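Side-chain contacts in reducing end xylose-releasing exo-oligoxylanase (Bacillus halodurans, PDB 1WU4), which hydrolyses xylooligosaccharides of three or more units, releasing xylose from the reducing end with inversion of the anomeric configuration: residues G75-V80 against E130-L135; N182-F187 against A245-T250; L200-E205 against I271-E276. The protein carries 1 engineered substitution. All coordinates share one frame; numbering follows the deposited sequence.

In the fold
From the N terminus, interaction 1 comes first: it joins helix 69-81 to helix 127-144 and closes a loop that contains helix 85-99. Only after it is complete does the chain open interaction 2 at 182-187 and interaction 3 at 200-205. These two cross, since 245-250 returns to 182-187 before 271-276 returns to 200-205. Interaction 2, whose centre is about 17 Å from the centre of the chain, joins a loop to strand 245-246 and the turn after it, whereas interactions 1 and 3 pack helices of the (alpha/alpha)6 barrel. Helices 127-144 and 201-210 link these two contacts directly, through Glu-131 with Tyr-204 and Leu-135 with Phe-203. Ile-185 brings the loop of interaction 2 onto both Glu-131 and Tyr-204.

Interaction 1: G75-V80 against E130-L135; sequences GMMMAV and EEYFAL
Met-77 faces Tyr-132 where helices 69-81 and 127-144 run side by side in the same sense; the axes of 75-80 and 130-135 come within 9.0 Å and are inclined by 25°, with the CA atoms of Met-77 and Tyr-132 7.0 Å apart. Two methionines in succession fill this interface, each dealing with a different part of the partner helix. Met-76 reaches the rim of the Phe-133 ring: its SD lies 3.6 Å from Phe-133 CD1, almost as near to CE1, and 77° off the ring normal, a Met-aromatic contact made at the edge. The two side chains cross at about a right angle, and the bend at chi3 leaves CE of Met-76 against the same corner, 4.0 Å from Phe-133 CD1. Met-77 meets two other residues. Its CB lies at the edge of the Tyr-132 ring, 4.1 Å from CD1, while CG stands opposite the backbone N (chi1 -178°) and bends at chi2 and chi3 carry the methyl to Leu-135. There CE of Met-77 sits 3.9 Å from Leu-135 CD2, and CB and CG of the leucine are equally near. Every touching residue is buried. Phe-88, Ile-91 and Trp-92 of helix 85-99 also pack on Met-76, and Tyr-132 makes edge-to-face contacts with Tyr-74 and Phe-203. The side chain of Tyr-132 is about 7 Å from that of Glu-70, the probable proton donor, so this apolar packing lies near the probable active site. Near-parallel helices with another helix between them in sequence are consistent with neighbouring inner helices of an (alpha/alpha)6 barrel.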
ATOM      1  N   GLY A  75      -4.687   7.924   0.430  1.00  8.45           N
ATOM      2  CA  GLY A  75      -4.842   9.337   0.131  1.00  9.65           C
ATOM      3  C   GLY A  75      -3.911  10.214   0.939  1.00  8.63           C
ATOM      4  O   GLY A  75      -3.338  11.173   0.423  1.00  9.92           O
ATOM      5  N   MET A  76      -3.769   9.896   2.219  1.00  8.77           N
ATOM      6  CA  MET A  76      -2.875  10.653   3.079  1.00  7.97           C
ATOM      7  C   MET A  76      -1.431  10.464   2.614  1.00  9.18           C
ATOM      8  O   MET A  76      -0.665  11.421   2.563  1.00  9.08           O
ATOM      9  CB  MET A  76      -3.049  10.214   4.535  1.00  8.06           C
ATOM     10  CG  MET A  76      -4.303  10.797   5.170  1.00  9.52           C
ATOM     11  SD  MET A  76      -4.782  10.004   6.710  1.00  9.88           S
ATOM     12  CE  MET A  76      -3.360  10.358   7.737  1.00 12.71           C
ATOM     13  N   MET A  77      -1.061   9.239   2.256  1.00  9.12           N
ATOM     14  CA  MET A  77       0.298   8.997   1.783  1.00  9.20           C
ATOM     15  C   MET A  77       0.546   9.776   0.489  1.00  8.71           C
ATOM     16  O   MET A  77       1.601  10.386   0.313  1.00  9.41           O
ATOM     17  CB  MET A  77       0.534   7.502   1.547  1.00  8.91           C
ATOM     18  CG  MET A  77       1.956   7.166   1.093  1.00  9.71           C
ATOM     19  SD  MET A  77       3.241   7.734   2.231  1.00  9.04           S
ATOM     20  CE  MET A  77       3.249   6.396   3.416  1.00 11.85           C
ATOM     21  N   MET A  78      -0.426   9.755  -0.416  1.00  8.28           N
ATOM     22  CA  MET A  78      -0.298  10.477  -1.677  1.00  9.43           C
ATOM     23  C   MET A  78      -0.155  11.975  -1.419  1.00  9.94           C
ATOM     24  O   MET A  78       0.708  12.640  -2.000  1.00 10.42           O
ATOM     25  CB  MET A  78      -1.527  10.225  -2.553  1.00 10.40           C
ATOM     26  CG  MET A  78      -1.675   8.777  -2.997  1.00 11.50           C
ATOM     27  SD  MET A  78      -3.338   8.402  -3.592  1.00 11.39           S
ATOM     28  CE  MET A  78      -3.134   6.691  -4.126  1.00 14.08           C
ATOM     29  N   ALA A  79      -1.007  12.504  -0.546  1.00  9.55           N
ATOM     30  CA  ALA A  79      -0.979  13.926  -0.226  1.00 11.30           C
ATOM     31  C   ALA A  79       0.346  14.389   0.370  1.00  9.84           C
ATOM     32  O   ALA A  79       0.865  15.439  -0.014  1.00 11.28           O
ATOM     33  CB  ALA A  79      -2.128  14.275   0.715  1.00 10.16           C
ATOM     34  N   VAL A  80       0.907  13.626   1.304  1.00 10.03           N
ATOM     35  CA  VAL A  80       2.172  14.047   1.889  1.00  9.97           C
ATOM     36  C   VAL A  80       3.305  13.938   0.865  1.00  8.94           C
ATOM     37  O   VAL A  80       4.211  14.766   0.861  1.00 10.15           O
ATOM     38  CB  VAL A  80       2.506  13.258   3.190  1.00 10.37           C
ATOM     39  CG1 VAL A  80       2.766  11.793   2.889  1.00 10.57           C
ATOM     40  CG2 VAL A  80       3.693  13.904   3.887  1.00 12.29           C
ATOM     41  N   GLU A 130      -4.162   0.855   8.771  1.00  8.33           N
ATOM     42  CA  GLU A 130      -3.414   1.342   9.925  1.00  8.23           C
ATOM     43  C   GLU A 130      -1.931   1.579   9.636  1.00  7.76           C
ATOM     44  O   GLU A 130      -1.380   2.607  10.022  1.00  7.57           O
ATOM     45  CB  GLU A 130      -3.548   0.369  11.106  1.00  9.83           C
ATOM     46  CG  GLU A 130      -4.686   0.684  12.083  1.00 10.55           C
ATOM     47  CD  GLU A 130      -6.070   0.377  11.537  1.00 11.84           C
ATOM     48  OE1 GLU A 130      -7.054   0.609  12.274  1.00 13.62           O
ATOM     49  OE2 GLU A 130      -6.182  -0.094  10.386  1.00 11.44           O
ATOM     50  N   GLU A 131      -1.270   0.641   8.965  1.00  8.94           N
ATOM     51  CA  GLU A 131       0.150   0.834   8.707  1.00  8.94           C
ATOM     52  C   GLU A 131       0.432   1.998   7.762  1.00  8.92           C
ATOM     53  O   GLU A 131       1.439   2.687   7.918  1.00  8.68           O
ATOM     54  CB  GLU A 131       0.802  -0.463   8.211  1.00  9.09           C
ATOM     55  CG  GLU A 131       0.238  -1.042   6.934  1.00  9.78           C
ATOM     56  CD  GLU A 131       0.818  -2.411   6.616  1.00  8.83           C
ATOM     57  OE1 GLU A 131       1.882  -2.760   7.170  1.00 10.43           O
ATOM     58  OE2 GLU A 131       0.211  -3.138   5.802  1.00  9.87           O
ATOM     59  N   TYR A 132      -0.449   2.236   6.791  1.00  8.25           N
ATOM     60  CA  TYR A 132      -0.257   3.374   5.895  1.00  7.53           C
ATOM     61  C   TYR A 132      -0.552   4.668   6.662  1.00  8.31           C
ATOM     62  O   TYR A 132       0.139   5.666   6.472  1.00  8.64           O
ATOM     63  CB  TYR A 132      -1.160   3.271   4.659  1.00  8.05           C
ATOM     64  CG  TYR A 132      -0.470   2.694   3.438  1.00  7.51           C
ATOM     65  CD1 TYR A 132       0.127   3.526   2.491  1.00  8.17           C
ATOM     66  CD2 TYR A 132      -0.406   1.314   3.235  1.00  8.91           C
ATOM     67  CE1 TYR A 132       0.768   2.995   1.366  1.00  9.55           C
ATOM     68  CE2 TYR A 132       0.233   0.777   2.120  1.00  8.06           C
ATOM     69  CZ  TYR A 132       0.816   1.623   1.192  1.00  8.82           C
ATOM     70  OH  TYR A 132       1.449   1.096   0.089  1.00 10.77           O
ATOM     71  N   PHE A 133      -1.566   4.655   7.532  1.00  7.73           N
ATOM     72  CA  PHE A 133      -1.873   5.851   8.326  1.00  9.56           C
ATOM     73  C   PHE A 133      -0.634   6.242   9.129  1.00  7.90           C
ATOM     74  O   PHE A 133      -0.214   7.399   9.130  1.00  8.72           O
ATOM     75  CB  PHE A 133      -3.012   5.600   9.332  1.00  8.37           C
ATOM     76  CG  PHE A 133      -4.396   5.601   8.734  1.00  9.44           C
ATOM     77  CD1 PHE A 133      -4.795   6.588   7.839  1.00  8.84           C
ATOM     78  CD2 PHE A 133      -5.319   4.633   9.114  1.00  9.86           C
ATOM     79  CE1 PHE A 133      -6.098   6.608   7.332  1.00  9.28           C
ATOM     80  CE2 PHE A 133      -6.621   4.646   8.616  1.00  9.23           C
ATOM     81  CZ  PHE A 133      -7.010   5.634   7.723  1.00  8.47           C
ATOM     82  N   ALA A 134      -0.054   5.264   9.818  1.00  8.04           N
ATOM     83  CA  ALA A 134       1.114   5.511  10.650  1.00  8.57           C
ATOM     84  C   ALA A 134       2.289   6.113   9.893  1.00  7.52           C
ATOM     85  O   ALA A 134       2.846   7.122  10.321  1.00  8.15           O
ATOM     86  CB  ALA A 134       1.540   4.224  11.348  1.00 10.47           C
ATOM     87  N   LEU A 135       2.676   5.516   8.767  1.00  8.09           N
ATOM     88  CA  LEU A 135       3.808   6.079   8.044  1.00  8.31           C
ATOM     89  C   LEU A 135       3.480   7.441   7.443  1.00  8.21           C
ATOM     90  O   LEU A 135       4.317   8.344   7.465  1.00  8.82           O
ATOM     91  CB  LEU A 135       4.313   5.127   6.950  1.00  9.02           C
ATOM     92  CG  LEU A 135       5.669   5.564   6.366  1.00  8.80           C
ATOM     93  CD1 LEU A 135       6.717   5.623   7.473  1.00 10.60           C
ATOM     94  CD2 LEU A 135       6.112   4.600   5.281  1.00 11.13           C
TER

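Interaction 2: N182-F187 against A245-T250; sequences NKLIKF and AYYDGT
Asn-182 points its amide nitrogen at the face of the Tyr-247 ring, ND2 lying over the ring centre and 3.3 Å above its plane. The amide is not stacked flat: its plane stands 70° from that of the ring, so an edge of the amide meets the aromatic face. The other end of the amide is held by its own loop, since Asn-182 OD1 accepts from Leu-184 N at 2.8 Å, closing an Asx turn. That bond probably fixes the amide's rotation and keeps ND2 over the tyrosine ring. Leu-184 slides past the ring in the opposite direction and approaches it obliquely, CD1 to CD1 of Tyr-247 at 3.9 Å. Further out, the extended Lys-186 chain passes the phenol, its CG 3.5 Å from Tyr-247 OH. That hydroxyl is hydrogen-bonded to Glu-192 OE1, and Lys-186 NZ reaches the backbone oxygens of Pro-176 and Pro-189. Tyr-247 follows the first residue of a type I turn, Tyr-246 to Gly-249; Asp-248 OD1 accepts from N and OG1 of Thr-250 just after it, the former closing a second Asx turn. The contact thus lays an aromatic side chain from a beta turn across an Asx-turn loop, beside the small antiparallel sheet of strands 193-194 and 245-246.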
ATOM      1  N   ASN A 182       5.506 -14.484  15.991  1.00 13.43           N
ATOM      2  CA  ASN A 182       6.148 -14.567  14.682  1.00 12.94           C
ATOM      3  C   ASN A 182       6.417 -13.214  14.025  1.00 11.87           C
ATOM      4  O   ASN A 182       7.014 -13.151  12.949  1.00 12.17           O
ATOM      5  CB  ASN A 182       5.344 -15.465  13.727  1.00 12.31           C
ATOM      6  CG  ASN A 182       3.928 -14.973  13.497  1.00 11.15           C
ATOM      7  OD1 ASN A 182       3.678 -13.772  13.431  1.00 12.59           O
ATOM      8  ND2 ASN A 182       2.995 -15.910  13.345  1.00 13.82           N
ATOM      9  N   LYS A 183       5.983 -12.137  14.679  1.00 11.38           N
ATOM     10  CA  LYS A 183       6.188 -10.774  14.186  1.00 11.32           C
ATOM     11  C   LYS A 183       5.557 -10.487  12.826  1.00  9.89           C
ATOM     12  O   LYS A 183       6.008  -9.592  12.111  1.00 10.52           O
ATOM     13  CB  LYS A 183       7.687 -10.446  14.108  1.00 13.74           C
ATOM     14  CG  LYS A 183       8.424 -10.438  15.444  1.00 21.61           C
ATOM     15  CD  LYS A 183       8.643 -11.839  15.985  1.00 25.39           C
ATOM     16  CE  LYS A 183       9.509 -11.813  17.236  1.00 24.57           C
ATOM     17  NZ  LYS A 183       8.922 -10.962  18.306  1.00 28.64           N
ATOM     18  N   LEU A 184       4.514 -11.233  12.475  1.00 10.61           N
ATOM     19  CA  LEU A 184       3.841 -11.046  11.192  1.00 10.54           C
ATOM     20  C   LEU A 184       2.528 -10.286  11.333  1.00  9.49           C
ATOM     21  O   LEU A 184       1.757 -10.536  12.260  1.00 10.95           O
ATOM     22  CB  LEU A 184       3.548 -12.403  10.546  1.00 11.14           C
ATOM     23  CG  LEU A 184       4.731 -13.325  10.247  1.00  9.05           C
ATOM     24  CD1 LEU A 184       4.207 -14.637   9.704  1.00 13.55           C
ATOM     25  CD2 LEU A 184       5.674 -12.674   9.243  1.00 11.81           C
ATOM     26  N   ILE A 185       2.274  -9.368  10.404  1.00  8.30           N
ATOM     27  CA  ILE A 185       1.026  -8.613  10.422  1.00  8.17           C
ATOM     28  C   ILE A 185      -0.096  -9.610  10.116  1.00  8.57           C
ATOM     29  O   ILE A 185       0.103 -10.572   9.365  1.00  9.88           O
ATOM     30  CB  ILE A 185       1.045  -7.471   9.366  1.00  7.74           C
ATOM     31  CG1 ILE A 185      -0.180  -6.570   9.545  1.00  8.32           C
ATOM     32  CG2 ILE A 185       1.095  -8.049   7.952  1.00  9.61           C
ATOM     33  CD1 ILE A 185      -0.158  -5.337   8.654  1.00  9.86           C
ATOM     34  N   LYS A 186      -1.264  -9.389  10.710  1.00  9.12           N
ATOM     35  CA  LYS A 186      -2.410 -10.277  10.519  1.00  9.71           C
ATOM     36  C   LYS A 186      -3.390  -9.715   9.498  1.00  9.12           C
ATOM     37  O   LYS A 186      -3.359  -8.523   9.190  1.00 11.30           O
ATOM     38  CB  LYS A 186      -3.175 -10.453  11.830  1.00 11.49           C
ATOM     39  CG  LYS A 186      -2.369 -10.883  13.037  1.00 13.23           C
ATOM     40  CD  LYS A 186      -3.284 -10.817  14.258  1.00 16.49           C
ATOM     41  CE  LYS A 186      -2.594 -11.197  15.545  1.00 19.84           C
ATOM     42  NZ  LYS A 186      -3.545 -11.010  16.684  1.00 15.75           N
ATOM     43  N   PHE A 187      -4.264 -10.576   8.980  1.00  9.89           N
ATOM     44  CA  PHE A 187      -5.285 -10.135   8.034  1.00  9.69           C
ATOM     45  C   PHE A 187      -6.222  -9.191   8.795  1.00  9.89           C
ATOM     46  O   PHE A 187      -6.579  -8.122   8.299  1.00  9.97           O
ATOM     47  CB  PHE A 187      -6.065 -11.325   7.481  1.00  9.37           C
ATOM     48  CG  PHE A 187      -7.327 -10.930   6.784  1.00  9.58           C
ATOM     49  CD1 PHE A 187      -7.295 -10.029   5.725  1.00  9.91           C
ATOM     50  CD2 PHE A 187      -8.554 -11.406   7.228  1.00 10.87           C
ATOM     51  CE1 PHE A 187      -8.471  -9.601   5.121  1.00 12.24           C
ATOM     52  CE2 PHE A 187      -9.734 -10.984   6.632  1.00 11.68           C
ATOM     53  CZ  PHE A 187      -9.691 -10.077   5.577  1.00 10.64           C
ATOM     54  N   ALA A 245      -3.006 -15.843   3.181  1.00  9.83           N
ATOM     55  CA  ALA A 245      -2.117 -16.978   3.375  1.00  9.45           C
ATOM     56  C   ALA A 245      -1.968 -17.257   4.861  1.00 10.14           C
ATOM     57  O   ALA A 245      -2.030 -16.345   5.684  1.00  9.68           O
ATOM     58  CB  ALA A 245      -0.753 -16.697   2.760  1.00 10.63           C
ATOM     59  N   TYR A 246      -1.788 -18.525   5.204  1.00  9.12           N
ATOM     60  CA  TYR A 246      -1.597 -18.905   6.593  1.00 10.76           C
ATOM     61  C   TYR A 246      -0.193 -18.462   6.984  1.00 10.23           C
ATOM     62  O   TYR A 246       0.596 -18.058   6.127  1.00 11.30           O
ATOM     63  CB  TYR A 246      -1.725 -20.422   6.734  1.00 10.14           C
ATOM     64  CG  TYR A 246      -3.102 -20.941   6.407  1.00 10.38           C
ATOM     65  CD1 TYR A 246      -4.199 -20.613   7.204  1.00 10.82           C
ATOM     66  CD2 TYR A 246      -3.317 -21.757   5.295  1.00 10.14           C
ATOM     67  CE1 TYR A 246      -5.473 -21.083   6.905  1.00 12.62           C
ATOM     68  CE2 TYR A 246      -4.588 -22.233   4.986  1.00 13.15           C
ATOM     69  CZ  TYR A 246      -5.662 -21.893   5.794  1.00 11.69           C
ATOM     70  OH  TYR A 246      -6.919 -22.374   5.496  1.00 14.13           O
ATOM     71  N   TYR A 247       0.129 -18.529   8.273  1.00 11.61           N
ATOM     72  CA  TYR A 247       1.465 -18.138   8.698  1.00 10.36           C
ATOM     73  C   TYR A 247       2.501 -19.075   8.086  1.00 11.68           C
ATOM     74  O   TYR A 247       3.654 -18.690   7.908  1.00 12.46           O
ATOM     75  CB  TYR A 247       1.600 -18.164  10.223  1.00 12.66           C
ATOM     76  CG  TYR A 247       0.762 -17.138  10.954  1.00 11.66           C
ATOM     77  CD1 TYR A 247       0.611 -15.842  10.459  1.00 13.34           C
ATOM     78  CD2 TYR A 247       0.164 -17.451  12.173  1.00 13.27           C
ATOM     79  CE1 TYR A 247      -0.118 -14.881  11.163  1.00 13.90           C
ATOM     80  CE2 TYR A 247      -0.561 -16.500  12.885  1.00 15.09           C
ATOM     81  CZ  TYR A 247      -0.698 -15.220  12.377  1.00 15.34           C
ATOM     82  OH  TYR A 247      -1.411 -14.280  13.089  1.00 15.31           O
ATOM     83  N   ASP A 248       2.089 -20.300   7.756  1.00 10.73           N
ATOM     84  CA  ASP A 248       3.024 -21.255   7.168  1.00 10.08           C
ATOM     85  C   ASP A 248       3.344 -20.925   5.713  1.00 12.23           C
ATOM     86  O   ASP A 248       4.137 -21.613   5.072  1.00 12.77           O
ATOM     87  CB  ASP A 248       2.507 -22.703   7.293  1.00 10.85           C
ATOM     88  CG  ASP A 248       1.220 -22.957   6.518  1.00 10.71           C
ATOM     89  OD1 ASP A 248       1.038 -22.368   5.435  1.00 11.30           O
ATOM     90  OD2 ASP A 248       0.396 -23.780   6.983  1.00 12.42           O
ATOM     91  N   GLY A 249       2.724 -19.865   5.201  1.00 10.04           N
ATOM     92  CA  GLY A 249       2.987 -19.431   3.841  1.00 11.57           C
ATOM     93  C   GLY A 249       2.047 -19.910   2.755  1.00  9.64           C
ATOM     94  O   GLY A 249       1.973 -19.289   1.690  1.00 10.92           O
ATOM     95  N   THR A 250       1.326 -20.999   3.003  1.00 10.46           N
ATOM     96  CA  THR A 250       0.416 -21.525   1.996  1.00  9.31           C
ATOM     97  C   THR A 250      -0.882 -20.724   1.921  1.00  9.69           C
ATOM     98  O   THR A 250      -1.276 -20.060   2.880  1.00 10.07           O
ATOM     99  CB  THR A 250       0.108 -23.025   2.239  1.00 10.77           C
ATOM    100  OG1 THR A 250      -0.583 -23.191   3.480  1.00 11.42           O
ATOM    101  CG2 THR A 250       1.411 -23.831   2.270  1.00 12.89           C
TER

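Interaction 3: L200-E205 against I271-E276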
ATOM      1  N   LEU A 200       4.817  -4.871   4.585  1.00  8.67           N
ATOM      2  CA  LEU A 200       5.600  -3.719   4.160  1.00  8.65           C
ATOM      3  C   LEU A 200       6.865  -3.615   5.008  1.00  8.19           C
ATOM      4  O   LEU A 200       6.976  -2.752   5.885  1.00  8.51           O
ATOM      5  CB  LEU A 200       4.755  -2.453   4.321  1.00  9.97           C
ATOM      6  CG  LEU A 200       3.364  -2.499   3.677  1.00  8.98           C
ATOM      7  CD1 LEU A 200       2.583  -1.252   4.069  1.00  9.52           C
ATOM      8  CD2 LEU A 200       3.485  -2.611   2.162  1.00 10.34           C
ATOM      9  N   PRO A 201       7.850  -4.492   4.747  1.00  8.24           N
ATOM     10  CA  PRO A 201       9.088  -4.453   5.528  1.00  8.88           C
ATOM     11  C   PRO A 201       9.766  -3.093   5.518  1.00  8.04           C
ATOM     12  O   PRO A 201      10.371  -2.690   6.515  1.00  9.49           O
ATOM     13  CB  PRO A 201       9.940  -5.556   4.894  1.00  9.99           C
ATOM     14  CG  PRO A 201       9.421  -5.646   3.492  1.00 10.27           C
ATOM     15  CD  PRO A 201       7.932  -5.489   3.666  1.00 10.16           C
ATOM     16  N   HIS A 202       9.659  -2.386   4.395  1.00  9.16           N
ATOM     17  CA  HIS A 202      10.259  -1.065   4.278  1.00  8.86           C
ATOM     18  C   HIS A 202       9.582  -0.060   5.212  1.00 10.99           C
ATOM     19  O   HIS A 202      10.223   0.872   5.695  1.00 10.83           O
ATOM     20  CB  HIS A 202      10.238  -0.585   2.815  1.00  9.24           C
ATOM     21  CG  HIS A 202       8.929  -0.787   2.117  1.00 10.11           C
ATOM     22  ND1 HIS A 202       8.291  -2.007   2.065  1.00 10.55           N
ATOM     23  CD2 HIS A 202       8.155   0.072   1.410  1.00  8.79           C
ATOM     24  CE1 HIS A 202       7.181  -1.892   1.355  1.00 10.73           C
ATOM     25  NE2 HIS A 202       7.076  -0.641   0.945  1.00 10.25           N
ATOM     26  N   PHE A 203       8.291  -0.249   5.474  1.00  9.41           N
ATOM     27  CA  PHE A 203       7.574   0.626   6.399  1.00 10.08           C
ATOM     28  C   PHE A 203       8.046   0.305   7.818  1.00  8.74           C
ATOM     29  O   PHE A 203       8.311   1.206   8.617  1.00  8.85           O
ATOM     30  CB  PHE A 203       6.061   0.384   6.321  1.00  9.90           C
ATOM     31  CG  PHE A 203       5.365   1.109   5.197  1.00  9.10           C
ATOM     32  CD1 PHE A 203       5.932   1.189   3.926  1.00 10.30           C
ATOM     33  CD2 PHE A 203       4.110   1.678   5.402  1.00  9.11           C
ATOM     34  CE1 PHE A 203       5.260   1.824   2.876  1.00  8.93           C
ATOM     35  CE2 PHE A 203       3.430   2.311   4.361  1.00  9.47           C
ATOM     36  CZ  PHE A 203       4.003   2.386   3.098  1.00  9.18           C
ATOM     37  N   TYR A 204       8.163  -0.984   8.128  1.00  8.89           N
ATOM     38  CA  TYR A 204       8.576  -1.399   9.467  1.00  7.72           C
ATOM     39  C   TYR A 204       9.997  -0.949   9.800  1.00  9.55           C
ATOM     40  O   TYR A 204      10.301  -0.666  10.956  1.00  9.63           O
ATOM     41  CB  TYR A 204       8.436  -2.920   9.625  1.00  9.79           C
ATOM     42  CG  TYR A 204       7.120  -3.473   9.113  1.00  7.53           C
ATOM     43  CD1 TYR A 204       5.971  -2.675   9.055  1.00  7.13           C
ATOM     44  CD2 TYR A 204       7.037  -4.773   8.620  1.00  8.37           C
ATOM     45  CE1 TYR A 204       4.786  -3.153   8.504  1.00  9.65           C
ATOM     46  CE2 TYR A 204       5.854  -5.263   8.069  1.00  8.00           C
ATOM     47  CZ  TYR A 204       4.735  -4.443   8.008  1.00  7.33           C
ATOM     48  OH  TYR A 204       3.591  -4.899   7.394  1.00  9.25           O
ATOM     49  N   GLU A 205      10.864  -0.882   8.794  1.00  9.83           N
ATOM     50  CA  GLU A 205      12.233  -0.421   9.016  1.00  9.71           C
ATOM     51  C   GLU A 205      12.169   1.001   9.564  1.00 10.94           C
ATOM     52  O   GLU A 205      12.905   1.372  10.478  1.00  9.88           O
ATOM     53  CB  GLU A 205      13.013  -0.415   7.698  1.00 14.94           C
ATOM     54  CG  GLU A 205      13.211  -1.785   7.085  1.00 19.23           C
ATOM     55  CD  GLU A 205      14.404  -2.516   7.659  1.00 26.99           C
ATOM     56  OE1 GLU A 205      14.599  -2.476   8.893  1.00 26.83           O
ATOM     57  OE2 GLU A 205      15.141  -3.141   6.870  1.00 26.32           O
ATOM     58  N   ILE A 271       7.489  -4.962  -3.209  1.00  8.70           N
ATOM     59  CA  ILE A 271       8.845  -5.461  -3.383  1.00  8.85           C
ATOM     60  C   ILE A 271       9.676  -4.416  -4.122  1.00 10.18           C
ATOM     61  O   ILE A 271      10.842  -4.198  -3.799  1.00  9.24           O
ATOM     62  CB  ILE A 271       8.833  -6.799  -4.150  1.00  9.19           C
ATOM     63  CG1 ILE A 271       8.229  -7.880  -3.250  1.00 10.62           C
ATOM     64  CG2 ILE A 271      10.246  -7.190  -4.579  1.00 11.11           C
ATOM     65  CD1 ILE A 271       8.025  -9.214  -3.924  1.00 12.23           C
ATOM     66  N   GLY A 272       9.065  -3.757  -5.102  1.00  8.89           N
ATOM     67  CA  GLY A 272       9.771  -2.726  -5.837  1.00  9.09           C
ATOM     68  C   GLY A 272      10.134  -1.539  -4.962  1.00  9.81           C
ATOM     69  O   GLY A 272      11.262  -1.043  -5.013  1.00 10.70           O
ATOM     70  N   LEU A 273       9.192  -1.072  -4.147  1.00  9.99           N
ATOM     71  CA  LEU A 273       9.473   0.077  -3.296  1.00  8.78           C
ATOM     72  C   LEU A 273      10.498  -0.252  -2.212  1.00  9.34           C
ATOM     73  O   LEU A 273      11.357   0.572  -1.899  1.00  9.27           O
ATOM     74  CB  LEU A 273       8.182   0.613  -2.663  1.00  9.73           C
ATOM     75  CG  LEU A 273       8.345   1.967  -1.964  1.00  9.31           C
ATOM     76  CD1 LEU A 273       8.836   3.014  -2.964  1.00 11.49           C
ATOM     77  CD2 LEU A 273       7.016   2.397  -1.366  1.00 10.58           C
ATOM     78  N   ASP A 274      10.411  -1.449  -1.637  1.00 10.05           N
ATOM     79  CA  ASP A 274      11.371  -1.851  -0.611  1.00  9.90           C
ATOM     80  C   ASP A 274      12.775  -1.903  -1.219  1.00 10.61           C
ATOM     81  O   ASP A 274      13.747  -1.493  -0.583  1.00 11.01           O
ATOM     82  CB  ASP A 274      10.984  -3.218  -0.023  1.00  9.93           C
ATOM     83  CG  ASP A 274      11.944  -3.690   1.065  1.00 13.83           C
ATOM     84  OD1 ASP A 274      12.412  -2.858   1.864  1.00 13.05           O
ATOM     85  OD2 ASP A 274      12.218  -4.907   1.132  1.00 22.97           O
ATOM     86  N   ALA A 275      12.878  -2.386  -2.454  1.00 10.64           N
ATOM     87  CA  ALA A 275      14.175  -2.468  -3.120  1.00 11.65           C
ATOM     88  C   ALA A 275      14.752  -1.075  -3.326  1.00 12.21           C
ATOM     89  O   ALA A 275      15.943  -0.848  -3.112  1.00 13.27           O
ATOM     90  CB  ALA A 275      14.035  -3.175  -4.462  1.00 12.42           C
ATOM     91  N   GLU A 276      13.905  -0.137  -3.735  1.00 10.39           N
ATOM     92  CA  GLU A 276      14.355   1.231  -3.966  1.00 11.87           C
ATOM     93  C   GLU A 276      14.781   1.924  -2.678  1.00 12.16           C
ATOM     94  O   GLU A 276      15.827   2.572  -2.629  1.00 13.22           O
ATOM     95  CB  GLU A 276      13.251   2.049  -4.639  1.00 10.86           C
ATOM     96  CG  GLU A 276      13.617   3.509  -4.906  1.00 15.37           C
ATOM     97  CD  GLU A 276      14.942   3.672  -5.634  1.00 15.35           C
ATOM     98  OE1 GLU A 276      15.307   2.776  -6.423  1.00 16.77           O
ATOM     99  OE2 GLU A 276      15.610   4.707  -5.427  1.00 15.99           O
TER
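While His-202 packs on Asp-274, the same helix start has its Tyr-204 OH, on a side chain that does not reach 271-276, gripped by two groups: Leu-200 N donates to it at 3.1 Å in a nearly straight bond (166°), and Glu-131 OE1 of helix 127-144 is hydrogen-bonded to it. The contact belongs to the (alpha/alpha)6 barrel, joining the start of helix 201-210 to helix 265-278; segments 201-205 and 271-276 of these helices are inclined by 40°. The imidazole of His-202 is sandwiched. Asp-274 N lies over the centre of one face, 4.0 Å above the plane, and Phe-203 CD1 covers the opposite face near the rim. With its CG set between backbone N and carbonyl carbon (chi1 46°), the ring also turns an edge to Leu-273, whose CD2 is 3.8 Å from both CD2 and NE2 of the histidine. The Asp-274 carboxylate lies against the start of the helix: OD1 is 3.3 Å from His-202 CB, and OD2 is 3.7 Å from Pro-201 CG. Arg-227 forms salt bridges with Asp-274 OD1 and with Glu-205 OE2, which probably offsets the closeness of the two acids. Replacing His-202 by an alanine would probably open a gap between Asp-274 and Phe-203 and take the imidazole edge away from Leu-273 CD2. Buried here, His-202 ND1 finds no polar partner; Asp-274 CB lies 3.6 Å from it.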